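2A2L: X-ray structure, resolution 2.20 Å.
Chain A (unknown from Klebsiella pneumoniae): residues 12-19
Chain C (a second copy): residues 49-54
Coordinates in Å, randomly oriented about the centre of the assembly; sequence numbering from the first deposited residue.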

# COMPACT_ATOMS: atom_id res chain seq x y z
N ILE A 12 -8.75 13.62 -25.29
CA ILE A 12 -9.16 14.96 -24.87
C ILE A 12 -7.93 15.77 -24.38
O ILE A 12 -6.90 15.19 -24.02
CB ILE A 12 -10.36 14.94 -23.83
CG1 ILE A 12 -11.01 16.33 -23.69
CG2 ILE A 12 -9.93 14.38 -22.48
CD1 ILE A 12 -12.43 16.34 -23.08
N THR A 13 -8.06 17.09 -24.41
CA THR A 13 -6.96 18.00 -24.15
C THR A 13 -7.18 18.77 -22.84
O THR A 13 -8.27 18.78 -22.28
CB THR A 13 -6.82 19.04 -25.29
OG1 THR A 13 -8.06 19.75 -25.46
CG2 THR A 13 -6.42 18.36 -26.62
N LEU A 14 -6.12 19.40 -22.37
CA LEU A 14 -6.21 20.34 -21.29
C LEU A 14 -7.12 21.52 -21.65
O LEU A 14 -7.97 21.93 -20.86
CB LEU A 14 -4.81 20.81 -20.91
CG LEU A 14 -4.69 21.91 -19.86
CD1 LEU A 14 -5.44 21.51 -18.60
CD2 LEU A 14 -3.23 22.16 -19.56
N ALA A 15 -6.94 22.07 -22.85
CA ALA A 15 -7.80 23.14 -23.32
C ALA A 15 -9.27 22.87 -22.99
O ALA A 15 -9.89 23.64 -22.26
CB ALA A 15 -7.62 23.31 -24.82
N ALA A 16 -9.79 21.76 -23.52
CA ALA A 16 -11.17 21.30 -23.32
C ALA A 16 -11.52 21.01 -21.85
O ALA A 16 -12.58 21.40 -21.38
CB ALA A 16 -11.42 20.06 -24.15
N ALA A 17 -10.61 20.33 -21.15
CA ALA A 17 -10.69 20.13 -19.70
C ALA A 17 -10.90 21.43 -18.97
O ALA A 17 -11.78 21.53 -18.11
CB ALA A 17 -9.43 19.44 -19.18
N GLN A 18 -10.11 22.44 -19.32
CA GLN A 18 -10.14 23.72 -18.64
C GLN A 18 -11.49 24.42 -18.78
O GLN A 18 -11.98 25.02 -17.84
CB GLN A 18 -9.05 24.62 -19.17
CG GLN A 18 -7.77 24.50 -18.42
CD GLN A 18 -6.63 25.11 -19.19
OE1 GLN A 18 -6.73 25.33 -20.39
NE2 GLN A 18 -5.53 25.39 -18.50
N GLN A 19 -12.07 24.31 -19.97
CA GLN A 19 -13.33 24.93 -20.29
C GLN A 19 -14.49 24.27 -19.56
O GLN A 19 -15.33 24.96 -18.98
CB GLN A 19 -13.57 24.92 -21.80
CG GLN A 19 -12.52 25.70 -22.60
CD GLN A 19 -12.35 27.16 -22.15
OE1 GLN A 19 -13.26 27.99 -22.27
NE2 GLN A 19 -11.16 27.48 -21.63
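Chain C (49-54) IQRMDE

Chain C meets the first turns of a helix in chain A with the end of a β-strand and the loop that follows it. Residues Ile C49 to Arg C51 are extended, with phi between -117° and -142° and psi near 130°; Met C52 remains open at -67/149, and Asp C53 then turns the chain at -57/-25. The strand runs nearly antiparallel to helix 14-19, at 152° between their N-to-C directions, and the two axes approach to 9.7 Å. In this register the CA of Met C52 lies 6.0 Å from the CA of Leu A14, and the CA of Asp C53 lies 6.1 Å from the CA of Thr A13, while Gln C50 reaches the helix one turn further on, at Gln A18.

The polar contacts centre on the start of the helix, where the first backbone NH groups have no preceding turn to supply carbonyl acceptors. Thr A13, the N-cap residue, meets part of this need within its own chain: with chi1 in the p well, its OG1 accepts from Ala A16 N at 3.3 Å. The CA-to-CB bond of Asp C53 points toward chain A, and its OD1 accepts from Leu A14 N at 2.8 Å with a nearly straight N-H...O angle of 168°. An aspartate suits this position because its short side chain carries a negative charge to the helix N-terminus, which favours anions.

Two waters add to this: water 1 donates both to Ile A12 O, at 2.8 Å, and to Asp C53 OD1, at 2.6 Å. Water 2 accepts from Ala A15 N at 3.0 Å and donates to Asp C53 OD2 at 2.6 Å, so a further NH of the first turn is linked to the same side chain.

A second direct hydrogen bond joins two glutamines: Gln A18 NE2 donates to Gln C50 OE1 at 3.1 Å. An amide offers both a donor and an acceptor, and the length of Gln A18 lets its end come nearer although its CA-to-CB bond points sideways.

Between these polar sites lies Leu A14, whose CA-to-CB bond points toward chain C, with 99 Å² covered, the largest share of any residue here. Its CD1 packs 3.2 Å from Gln C50 CG, on the aliphatic part of that side chain. Its CD2 lies 3.4 Å from Arg C51 O and 4.0 Å from Met C52 CG. The branched leucine thus fills the space beside the strand backbone, within a contact that buries 278 Å² in all.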

# COMPACT_ATOMS: atom_id res chain seq x y z
N ILE C 49 -4.81 20.68 -9.81
CA ILE C 49 -3.75 19.97 -10.49
C ILE C 49 -4.10 20.07 -11.96
O ILE C 49 -5.27 19.92 -12.34
CB ILE C 49 -3.72 18.49 -10.11
CG1 ILE C 49 -3.40 18.34 -8.61
CG2 ILE C 49 -2.72 17.73 -10.96
CD1 ILE C 49 -3.16 16.92 -8.18
N GLN C 50 -3.10 20.33 -12.77
CA GLN C 50 -3.28 20.50 -14.19
C GLN C 50 -2.08 19.87 -14.90
O GLN C 50 -0.94 20.11 -14.49
CB GLN C 50 -3.37 21.99 -14.48
CG GLN C 50 -4.09 22.26 -15.76
CD GLN C 50 -4.15 23.72 -16.08
OE1 GLN C 50 -5.02 24.44 -15.57
NE2 GLN C 50 -3.21 24.19 -16.92
N ARG C 51 -2.31 19.05 -15.92
CA ARG C 51 -1.19 18.63 -16.80
C ARG C 51 -1.39 19.11 -18.22
O ARG C 51 -2.45 18.89 -18.80
CB ARG C 51 -0.98 17.12 -16.78
CG ARG C 51 -0.07 16.63 -17.88
CD ARG C 51 0.39 15.20 -17.72
NE ARG C 51 -0.74 14.31 -17.90
CZ ARG C 51 -1.19 13.87 -19.07
NH1 ARG C 51 -0.60 14.19 -20.23
NH2 ARG C 51 -2.27 13.10 -19.08
N MET C 52 -0.37 19.77 -18.78
CA MET C 52 -0.34 20.07 -20.21
C MET C 52 -0.21 18.79 -21.03
O MET C 52 0.42 17.83 -20.59
CB MET C 52 0.85 20.98 -20.54
CG MET C 52 0.69 22.42 -20.08
SD MET C 52 2.23 23.32 -20.33
CE MET C 52 2.35 24.03 -18.76
N ASP C 53 -0.78 18.78 -22.23
CA ASP C 53 -0.95 17.54 -22.99
C ASP C 53 0.34 16.77 -23.24
O ASP C 53 0.31 15.52 -23.43
CB ASP C 53 -1.64 17.82 -24.33
CG ASP C 53 -2.73 18.90 -24.21
OD1 ASP C 53 -3.80 18.61 -23.63
OD2 ASP C 53 -2.50 20.03 -24.69
N GLU C 54 1.47 17.49 -23.23
CA GLU C 54 2.78 16.86 -23.45
C GLU C 54 3.58 16.57 -22.18
O GLU C 54 4.62 15.90 -22.24
CB GLU C 54 3.63 17.71 -24.43
CG GLU C 54 3.02 17.93 -25.83
CD GLU C 54 2.76 16.62 -26.57
OE1 GLU C 54 3.66 15.75 -26.58
OE2 GLU C 54 1.67 16.46 -27.13
O HOH W 1 -4.21 16.08 -24.12
O HOH W 2 -4.54 21.61 -24.52